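Local coordinates for ssDNA binding protein (Aeropyrum pernix, PDB 4PSN), which probably binds single-stranded DNA, which it is thought to entrap in a tunnel system formed between the subunits of its assembly, at residues Asp68-Gln73 with Val92-Arg97; Ser146-Leu151 with Gly164-Pro169; Thr170-Lys175 with Ala201-Lys206. All blocks are in the same frame, centred on the assembly; numbering follows the deposited sequence.

In the fold
From the N terminus, contact 1 comes first: residues 68-73 and 92-97 are the base of the hairpin of strands 69-78 and 83-97, within a three-stranded antiparallel sheet. Only after it has closed does the chain pass through helix 100-113 to the second, six-stranded sheet, whose centre strands 146-155 and 159-166 form the hairpin of contact 2. Contact 3 closes a longer loop, from strand 172-180 through helix 186-198 to the short edge strand 202-203. The three follow in series, none nested or crossed. Contacts 2 and 3 adjoin, with centres about 9 Å apart, whereas contact 1 lies about 30 and 31 Å from contacts 2 and 3, centre to centre, across the chain's middle.

Contact 1: Asp68-Gln73 with Val92-Arg97; sequences DVVRIQ and VELWRR
Arg71 and Glu93 face each other as a directly paired couple, and their side chains run side by side, pointing the same way. The guanidinium takes the carboxylate side-on with two nitrogens: NE of Arg71 donates to OE1 of Glu93 at 3.0 Å, and NH1 of Arg71 to OE2 of Glu93, also at 3.0 Å. Both oxygens lie close to the guanidinium plane, yet the two flat groups are turned 40° apart; OE2 is met on its syn side, while OE1 is approached from above the carboxylate. The arginine chain, with CG anti to the backbone N, bends at chi3 (68°), which places NE for this grip. A water lies within hydrogen-bonding distance of both Arg71 O and Glu93 OE1.

Beside the salt bridge, on the same face of the sheet, the Trp95 indole packs with its edge toward the partner strand. Its CZ3 lies 3.7 Å from CB of Arg71, and CH2 sits over one face of the guanidinium, while CE3 meets CG1 of Val69 at 3.8 Å. This is an antiparallel beta hairpin in which Val69-Trp95 and Arg71-Glu93 are hydrogen-bonded pairs and Val70-Leu94 and Ile72-Val92 non-hydrogen-bonded ones. Those last four share the other face; Val70, Ile72 and Val92 pack on helix 40-61, Leu94 on Ala64.

At the strand end Asp68 reaches past the register. Its OD1 accepts the backbone N-H of Arg97 at 2.9 Å in a nearly straight bond (175°), entering from above the carboxylate plane. OD2 makes a longer salt bridge with NH1 of Arg96 (3.5 Å) and also accepts the backbone N of Asp65; the Arg96 guanidinium donates to the carbonyls of Leu62 and Lys63. NE1 of Trp95 bonds Leu67 O of the second subunit, whose strand continues the sheet beside Trp95-Arg97.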
loop_
_atom_site.group_PDB
_atom_site.type_symbol
_atom_site.label_atom_id
_atom_site.label_comp_id
_atom_site.label_asym_id
_atom_site.label_seq_id
_atom_site.Cartn_x
_atom_site.Cartn_y
_atom_site.Cartn_z
ATOM N N ASP C 68 -15.977 -8.399 8.829
ATOM C CA ASP C 68 -16.438 -7.115 8.330
ATOM C C ASP C 68 -15.215 -6.237 8.030
ATOM O O ASP C 68 -14.077 -6.643 8.271
ATOM C CB ASP C 68 -17.334 -6.440 9.360
ATOM C CG ASP C 68 -18.683 -7.112 9.497
ATOM O OD1 ASP C 68 -19.126 -7.853 8.577
ATOM O OD2 ASP C 68 -19.313 -6.861 10.537
ATOM N N VAL C 69 -15.448 -5.049 7.485
ATOM C CA VAL C 69 -14.357 -4.122 7.186
ATOM C C VAL C 69 -14.534 -2.878 8.054
ATOM O O VAL C 69 -15.654 -2.434 8.277
ATOM C CB VAL C 69 -14.356 -3.740 5.703
ATOM C CG1 VAL C 69 -13.428 -2.553 5.433
ATOM C CG2 VAL C 69 -13.962 -4.944 4.847
ATOM N N VAL C 70 -13.437 -2.341 8.575
ATOM C CA VAL C 70 -13.484 -1.127 9.371
ATOM C C VAL C 70 -12.428 -0.155 8.884
ATOM O O VAL C 70 -11.523 -0.529 8.150
ATOM C CB VAL C 70 -13.197 -1.408 10.852
ATOM C CG1 VAL C 70 -14.345 -2.200 11.485
ATOM C CG2 VAL C 70 -11.864 -2.151 10.996
ATOM N N ARG C 71 -12.542 1.092 9.302
ATOM C CA ARG C 71 -11.521 2.088 9.021
ATOM C C ARG C 71 -11.546 3.006 10.222
ATOM O O ARG C 71 -12.612 3.447 10.643
ATOM C CB ARG C 71 -11.845 2.870 7.740
ATOM C CG ARG C 71 -10.797 3.940 7.379
ATOM C CD ARG C 71 -10.843 4.296 5.888
ATOM N NE ARG C 71 -12.079 4.996 5.543
ATOM C CZ ARG C 71 -12.448 5.324 4.301
ATOM N NH1 ARG C 71 -13.595 5.957 4.107
ATOM N NH2 ARG C 71 -11.670 5.028 3.261
ATOM N N ILE C 72 -10.375 3.288 10.779
ATOM C CA ILE C 72 -10.288 3.983 12.056
ATOM C C ILE C 72 -9.280 5.096 11.963
ATOM O O ILE C 72 -8.264 4.969 11.296
ATOM C CB ILE C 72 -9.825 3.006 13.186
ATOM C CG1 ILE C 72 -10.787 1.824 13.280
ATOM C CG2 ILE C 72 -9.731 3.725 14.525
ATOM C CD1 ILE C 72 -10.330 0.734 14.189
ATOM N N GLN C 73 -9.574 6.202 12.623
ATOM C CA GLN C 73 -8.625 7.282 12.686
ATOM C C GLN C 73 -8.797 7.979 14.016
ATOM O O GLN C 73 -9.907 8.054 14.557
ATOM C CB GLN C 73 -8.794 8.249 11.504
ATOM C CG GLN C 73 -10.052 9.073 11.509
ATOM C CD GLN C 73 -9.976 10.219 10.505
ATOM O OE1 GLN C 73 -9.912 9.986 9.294
ATOM N NE2 GLN C 73 -9.954 11.465 11.008
ATOM N N VAL C 92 -14.769 6.084 13.518
ATOM C CA VAL C 92 -14.776 4.695 13.093
ATOM C C VAL C 92 -15.827 4.530 12.010
ATOM O O VAL C 92 -16.918 5.080 12.108
ATOM C CB VAL C 92 -15.050 3.736 14.275
ATOM C CG1 VAL C 92 -15.290 2.320 13.768
ATOM C CG2 VAL C 92 -13.883 3.748 15.269
ATOM N N GLU C 93 -15.468 3.822 10.946
ATOM C CA GLU C 93 -16.421 3.460 9.914
ATOM C C GLU C 93 -16.526 1.947 9.890
ATOM O O GLU C 93 -15.561 1.246 10.173
ATOM C CB GLU C 93 -15.977 3.991 8.552
ATOM C CG GLU C 93 -16.021 5.519 8.445
ATOM C CD GLU C 93 -15.132 6.042 7.327
ATOM O OE1 GLU C 93 -13.909 6.199 7.563
ATOM O OE2 GLU C 93 -15.649 6.280 6.210
ATOM N N LEU C 94 -17.707 1.448 9.563
ATOM C CA LEU C 94 -17.933 0.021 9.517
ATOM C C LEU C 94 -18.747 -0.330 8.284
ATOM O O LEU C 94 -19.691 0.383 7.915
ATOM C CB LEU C 94 -18.656 -0.439 10.792
ATOM C CG LEU C 94 -19.167 -1.880 10.847
ATOM C CD1 LEU C 94 -18.014 -2.861 10.893
ATOM C CD2 LEU C 94 -20.106 -2.062 12.060
ATOM N N TRP C 95 -18.376 -1.440 7.661
ATOM C CA TRP C 95 -19.088 -1.965 6.518
ATOM C C TRP C 95 -19.374 -3.430 6.828
ATOM O O TRP C 95 -18.462 -4.197 7.166
ATOM C CB TRP C 95 -18.213 -1.870 5.255
ATOM C CG TRP C 95 -17.880 -0.483 4.746
ATOM C CD1 TRP C 95 -18.491 0.172 3.712
ATOM C CD2 TRP C 95 -16.814 0.382 5.191
ATOM N NE1 TRP C 95 -17.895 1.399 3.506
ATOM C CE2 TRP C 95 -16.860 1.547 4.392
ATOM C CE3 TRP C 95 -15.831 0.285 6.186
ATOM C CZ2 TRP C 95 -15.967 2.617 4.563
ATOM C CZ3 TRP C 95 -14.941 1.342 6.353
ATOM C CH2 TRP C 95 -15.018 2.496 5.545
ATOM N N ARG C 96 -20.635 -3.830 6.720
ATOM C CA ARG C 96 -20.980 -5.207 7.053
ATOM C C ARG C 96 -20.958 -6.144 5.847
ATOM O O ARG C 96 -21.503 -5.836 4.792
ATOM C CB ARG C 96 -22.333 -5.259 7.761
ATOM C CG ARG C 96 -22.321 -4.517 9.082
ATOM C CD ARG C 96 -23.450 -4.969 9.958
ATOM N NE ARG C 96 -23.516 -4.214 11.202
ATOM C CZ ARG C 96 -22.862 -4.535 12.314
ATOM N NH1 ARG C 96 -22.063 -5.594 12.343
ATOM N NH2 ARG C 96 -23.009 -3.784 13.398
ATOM N N ARG C 97 -20.330 -7.299 6.025
ATOM C CA ARG C 97 -20.162 -8.262 4.938
ATOM C C ARG C 97 -21.487 -8.782 4.358
ATOM O O ARG C 97 -22.392 -9.163 5.087
ATOM C CB ARG C 97 -19.313 -9.430 5.432
ATOM C CG ARG C 97 -18.902 -10.416 4.357
ATOM C CD ARG C 97 -18.029 -11.524 4.948
ATOM N NE ARG C 97 -18.244 -12.790 4.256
ATOM C CZ ARG C 97 -19.077 -13.742 4.672
ATOM N NH1 ARG C 97 -19.767 -13.583 5.799
ATOM N NH2 ARG C 97 -19.214 -14.858 3.963
HETATM O O HOH W 1 -12.772 6.491 9.920
#

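Contact 2: Ser146-Leu151 with Gly164-Pro169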
loop_
_atom_site.group_PDB
_atom_site.type_symbol
_atom_site.label_atom_id
_atom_site.label_comp_id
_atom_site.label_asym_id
_atom_site.label_seq_id
_atom_site.Cartn_x
_atom_site.Cartn_y
_atom_site.Cartn_z
ATOM N N SER C 146 -28.264 9.453 -14.815
ATOM C CA SER C 146 -27.474 10.214 -13.856
ATOM C C SER C 146 -26.365 11.015 -14.577
ATOM O O SER C 146 -25.841 10.558 -15.588
ATOM C CB SER C 146 -26.874 9.214 -12.851
ATOM O OG SER C 146 -26.452 9.846 -11.672
ATOM N N ASP C 147 -26.011 12.193 -14.060
ATOM C CA ASP C 147 -24.939 13.011 -14.636
ATOM C C ASP C 147 -23.578 12.326 -14.470
ATOM O O ASP C 147 -23.173 12.013 -13.351
ATOM C CB ASP C 147 -24.899 14.397 -13.977
ATOM C CG ASP C 147 -26.188 15.187 -14.186
ATOM O OD1 ASP C 147 -26.957 14.834 -15.098
ATOM O OD2 ASP C 147 -26.431 16.166 -13.445
ATOM N N VAL C 148 -22.870 12.062 -15.565
ATOM C CA VAL C 148 -21.569 11.386 -15.418
ATOM C C VAL C 148 -20.462 12.158 -16.154
ATOM O O VAL C 148 -19.289 11.786 -16.096
ATOM C CB VAL C 148 -21.609 9.921 -15.941
ATOM C CG1 VAL C 148 -22.554 9.038 -15.087
ATOM C CG2 VAL C 148 -22.005 9.906 -17.434
ATOM N N GLY C 149 -20.817 13.240 -16.829
ATOM C CA GLY C 149 -19.806 13.918 -17.630
ATOM C C GLY C 149 -20.267 15.146 -18.379
ATOM O O GLY C 149 -21.343 15.677 -18.134
ATOM N N ALA C 150 -19.436 15.602 -19.311
ATOM C CA ALA C 150 -19.738 16.795 -20.081
ATOM C C ALA C 150 -19.018 16.758 -21.410
ATOM O O ALA C 150 -17.980 16.111 -21.551
ATOM C CB ALA C 150 -19.340 18.066 -19.312
ATOM N N LEU C 151 -19.559 17.501 -22.362
ATOM C CA LEU C 151 -19.032 17.514 -23.701
ATOM C C LEU C 151 -19.049 18.963 -24.106
ATOM O O LEU C 151 -19.958 19.681 -23.734
ATOM C CB LEU C 151 -20.004 16.738 -24.576
ATOM C CG LEU C 151 -19.635 16.538 -26.022
ATOM C CD1 LEU C 151 -19.167 15.117 -26.179
ATOM C CD2 LEU C 151 -20.848 16.797 -26.871
ATOM N N GLY C 164 -14.631 15.939 -24.630
ATOM C CA GLY C 164 -15.416 15.746 -23.428
ATOM C C GLY C 164 -14.881 14.610 -22.608
ATOM O O GLY C 164 -13.821 14.074 -22.910
ATOM N N ALA C 165 -15.622 14.241 -21.565
ATOM C CA ALA C 165 -15.156 13.235 -20.637
ATOM C C ALA C 165 -16.352 12.683 -19.871
ATOM O O ALA C 165 -17.315 13.410 -19.661
ATOM C CB ALA C 165 -14.168 13.877 -19.651
ATOM N N VAL C 166 -16.278 11.412 -19.458
ATOM C CA VAL C 166 -17.240 10.843 -18.503
ATOM C C VAL C 166 -16.468 10.076 -17.435
ATOM O O VAL C 166 -15.334 9.631 -17.659
ATOM C CB VAL C 166 -18.264 9.892 -19.184
ATOM C CG1 VAL C 166 -19.109 10.643 -20.244
ATOM C CG2 VAL C 166 -17.556 8.724 -19.820
ATOM N N VAL C 167 -17.069 9.918 -16.267
ATOM C CA VAL C 167 -16.421 9.192 -15.182
ATOM C C VAL C 167 -17.040 7.808 -14.984
ATOM O O VAL C 167 -16.432 6.935 -14.368
ATOM C CB VAL C 167 -16.492 9.973 -13.858
ATOM C CG1 VAL C 167 -15.828 11.322 -14.013
ATOM C CG2 VAL C 167 -17.948 10.123 -13.406
ATOM N N GLU C 168 -18.248 7.614 -15.508
ATOM C CA GLU C 168 -18.936 6.323 -15.408
ATOM C C GLU C 168 -19.514 6.018 -16.772
ATOM O O GLU C 168 -19.862 6.943 -17.498
ATOM C CB GLU C 168 -20.096 6.394 -14.403
ATOM C CG GLU C 168 -19.666 6.563 -12.945
ATOM C CD GLU C 168 -20.848 6.895 -12.031
ATOM O OE1 GLU C 168 -22.014 6.847 -12.500
ATOM O OE2 GLU C 168 -20.614 7.208 -10.845
ATOM N N PRO C 169 -19.665 4.726 -17.118
ATOM C CA PRO C 169 -19.406 3.565 -16.269
ATOM C C PRO C 169 -17.922 3.213 -16.183
ATOM O O PRO C 169 -17.573 2.282 -15.481
ATOM C CB PRO C 169 -20.179 2.436 -16.966
ATOM C CG PRO C 169 -20.200 2.849 -18.433
ATOM C CD PRO C 169 -20.306 4.352 -18.397
#
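Val148 and Val166 lie side by side and point the same way, CG2 of Val148 standing 4.1 Å from CG1 of Val166. Against Glu168 the valine is set quite differently: the two side chains cross at about a right angle, and CG1 of Val148 touches CB of Glu168 at 3.7 Å and its OE1 at 3.4 Å. The valine's chi1 of -65° puts CG1 anti to the carbonyl carbon, on the side of Glu168, and CG2 between the backbone N and the carbonyl carbon. An alanine here would probably open a gap beside Val166 and leave the aliphatic part of Glu168 with less to hold its course, since both methyls that meet them would be gone.

The backbone pairing sets the register of these groups. Val167 N donates to Val148 O at 2.9 Å, and Ala150 and Ala165 form a hydrogen-bonded pair whose two bonds run nearly along the C=O axis. The flanking non-hydrogen-bonded pairs are close, 4.1 Å from CA of Gly149 to CA of Val166 and 4.0 Å from CA of Leu151 to CA of Gly164; the glycines, having no side chain, let the strands approach this closely.

Val148 and Gly149 both face Ile141 of strand 137-143, a classic beta bulge. On the other flank strand 172-180 pairs with Gly164 and Val166, while helix 206-218 covers the face bearing Ala150 and Ala165.

Contact 3: Thr170-Lys175 with Ala201-Lys206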
loop_
_atom_site.group_PDB
_atom_site.type_symbol
_atom_site.label_atom_id
_atom_site.label_comp_id
_atom_site.label_asym_id
_atom_site.label_seq_id
_atom_site.Cartn_x
_atom_site.Cartn_y
_atom_site.Cartn_z
ATOM N N THR C 170 -17.080 3.944 -16.901
ATOM C CA THR C 170 -15.637 3.818 -16.785
ATOM C C THR C 170 -15.073 5.168 -17.233
ATOM O O THR C 170 -15.684 5.839 -18.055
ATOM C CB THR C 170 -15.095 2.658 -17.651
ATOM O OG1 THR C 170 -13.739 2.378 -17.289
ATOM C CG2 THR C 170 -15.188 2.990 -19.151
ATOM N N PRO C 171 -13.954 5.605 -16.642
ATOM C CA PRO C 171 -13.485 6.955 -16.988
ATOM C C PRO C 171 -12.937 7.044 -18.420
ATOM O O PRO C 171 -12.010 6.307 -18.789
ATOM C CB PRO C 171 -12.387 7.228 -15.949
ATOM C CG PRO C 171 -12.698 6.277 -14.796
ATOM C CD PRO C 171 -13.207 5.031 -15.508
ATOM N N LEU C 172 -13.514 7.954 -19.203
ATOM C CA LEU C 172 -13.195 8.100 -20.628
ATOM C C LEU C 172 -12.999 9.549 -21.022
ATOM O O LEU C 172 -13.741 10.432 -20.598
ATOM C CB LEU C 172 -14.312 7.533 -21.501
ATOM C CG LEU C 172 -14.593 6.042 -21.366
ATOM C CD1 LEU C 172 -15.887 5.706 -22.091
ATOM C CD2 LEU C 172 -13.426 5.244 -21.938
ATOM N N LEU C 173 -11.980 9.785 -21.840
ATOM C CA LEU C 173 -11.692 11.111 -22.341
ATOM C C LEU C 173 -11.815 11.132 -23.859
ATOM O O LEU C 173 -11.125 10.395 -24.556
ATOM C CB LEU C 173 -10.287 11.539 -21.919
ATOM C CG LEU C 173 -10.216 12.673 -20.902
ATOM C CD1 LEU C 173 -11.081 12.369 -19.706
ATOM C CD2 LEU C 173 -8.770 12.915 -20.477
ATOM N N LEU C 174 -12.718 11.960 -24.364
ATOM C CA LEU C 174 -12.836 12.154 -25.800
ATOM C C LEU C 174 -11.930 13.324 -26.177
ATOM O O LEU C 174 -12.191 14.461 -25.788
ATOM C CB LEU C 174 -14.290 12.449 -26.178
ATOM C CG LEU C 174 -14.583 12.731 -27.651
ATOM C CD1 LEU C 174 -14.439 11.463 -28.475
ATOM C CD2 LEU C 174 -15.983 13.331 -27.809
ATOM N N LYS C 175 -10.850 13.026 -26.897
ATOM C CA LYS C 175 -9.894 14.028 -27.378
ATOM C C LYS C 175 -10.495 14.871 -28.501
ATOM O O LYS C 175 -11.441 14.439 -29.159
ATOM C CB LYS C 175 -8.643 13.342 -27.934
ATOM C CG LYS C 175 -8.095 12.229 -27.064
ATOM C CD LYS C 175 -7.381 12.793 -25.856
ATOM C CE LYS C 175 -6.570 11.722 -25.161
ATOM N NZ LYS C 175 -5.403 12.318 -24.468
ATOM N N ALA C 201 -13.100 6.693 -27.375
ATOM C CA ALA C 201 -12.482 7.605 -26.420
ATOM C C ALA C 201 -11.317 6.915 -25.689
ATOM O O ALA C 201 -11.225 5.693 -25.670
ATOM C CB ALA C 201 -13.531 8.077 -25.410
ATOM N N GLN C 202 -10.463 7.699 -25.048
ATOM C CA GLN C 202 -9.322 7.147 -24.321
ATOM C C GLN C 202 -9.713 6.744 -22.885
ATOM O O GLN C 202 -10.385 7.496 -22.187
ATOM C CB GLN C 202 -8.201 8.200 -24.283
ATOM C CG GLN C 202 -6.934 7.731 -23.594
ATOM C CD GLN C 202 -5.868 8.822 -23.475
ATOM O OE1 GLN C 202 -6.136 9.930 -23.018
ATOM N NE2 GLN C 202 -4.651 8.500 -23.889
ATOM N N ASN C 203 -9.290 5.562 -22.448
ATOM C CA ASN C 203 -9.447 5.151 -21.054
ATOM C C ASN C 203 -8.420 5.838 -20.163
ATOM O O ASN C 203 -7.226 5.756 -20.422
ATOM C CB ASN C 203 -9.287 3.646 -20.930
ATOM C CG ASN C 203 -10.285 2.893 -21.768
ATOM O OD1 ASN C 203 -10.022 2.570 -22.929
ATOM N ND2 ASN C 203 -11.444 2.623 -21.194
ATOM N N VAL C 204 -8.886 6.521 -19.125
ATOM C CA VAL C 204 -7.996 7.280 -18.258
ATOM C C VAL C 204 -8.286 6.979 -16.794
ATOM O O VAL C 204 -9.220 6.248 -16.469
ATOM C CB VAL C 204 -8.159 8.799 -18.491
ATOM C CG1 VAL C 204 -7.731 9.172 -19.919
ATOM C CG2 VAL C 204 -9.593 9.212 -18.233
ATOM N N GLU C 205 -7.487 7.544 -15.907
ATOM C CA GLU C 205 -7.832 7.501 -14.486
ATOM C C GLU C 205 -8.975 8.458 -14.185
ATOM O O GLU C 205 -9.136 9.477 -14.863
ATOM C CB GLU C 205 -6.603 7.809 -13.626
ATOM C CG GLU C 205 -5.510 6.758 -13.783
ATOM C CD GLU C 205 -4.456 6.768 -12.660
ATOM O OE1 GLU C 205 -4.430 7.717 -11.847
ATOM O OE2 GLU C 205 -3.647 5.812 -12.601
ATOM N N LYS C 206 -9.773 8.112 -13.176
ATOM C CA LYS C 206 -10.975 8.859 -12.841
ATOM C C LYS C 206 -10.733 10.363 -12.623
ATOM O O LYS C 206 -11.503 11.207 -13.107
ATOM C CB LYS C 206 -11.648 8.237 -11.608
ATOM C CG LYS C 206 -13.056 8.753 -11.354
ATOM C CD LYS C 206 -13.615 8.220 -10.035
ATOM C CE LYS C 206 -15.141 8.267 -10.008
ATOM N NZ LYS C 206 -15.730 8.106 -8.644
HETATM O O HOH W 2 -11.684 3.602 -18.606
#
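Leu173 and Gln202 form a hydrogen-bonded antiparallel pair, with Leu173 N to Gln202 O and Gln202 N to Leu173 O both at 2.8 Å, and Val204 N adds a third bond to Pro171 O.

Pro171 meets the turn into helix 206-218 with its ring: CB lies 3.4 Å from Val204 O, and CG packs 3.7 Å from CA of Lys206. Leu173 and Val204 cross at about a right angle, though the contact of their methyls is tentative because the leucine has two conformers. On the other face Leu172 and Asn203 run side by side, pointing the same way, and CD2 of Leu172 lies 3.4 Å from ND2 of Asn203. The methyl of Ala201 rests 3.4 Å from Leu173 O.

A water gathers the polar groups at the loop end: it donates to Pro171 O, accepts from ND2 of Asn203 and bonds OG1 of Thr170. Pro171 O therefore holds two donors, the water and Val204 N. Charged groups here turn to other chains, NZ of Lys175 to Glu215 of the fourth subunit and Glu205 to Arg23 of the second and of the third subunit. This division suggests that mainly backbone bonds and apolar contacts, with the water's help, hold the edge strand 202-203 to its sheet, while the salt bridges of Lys175 and Glu205 join subunits.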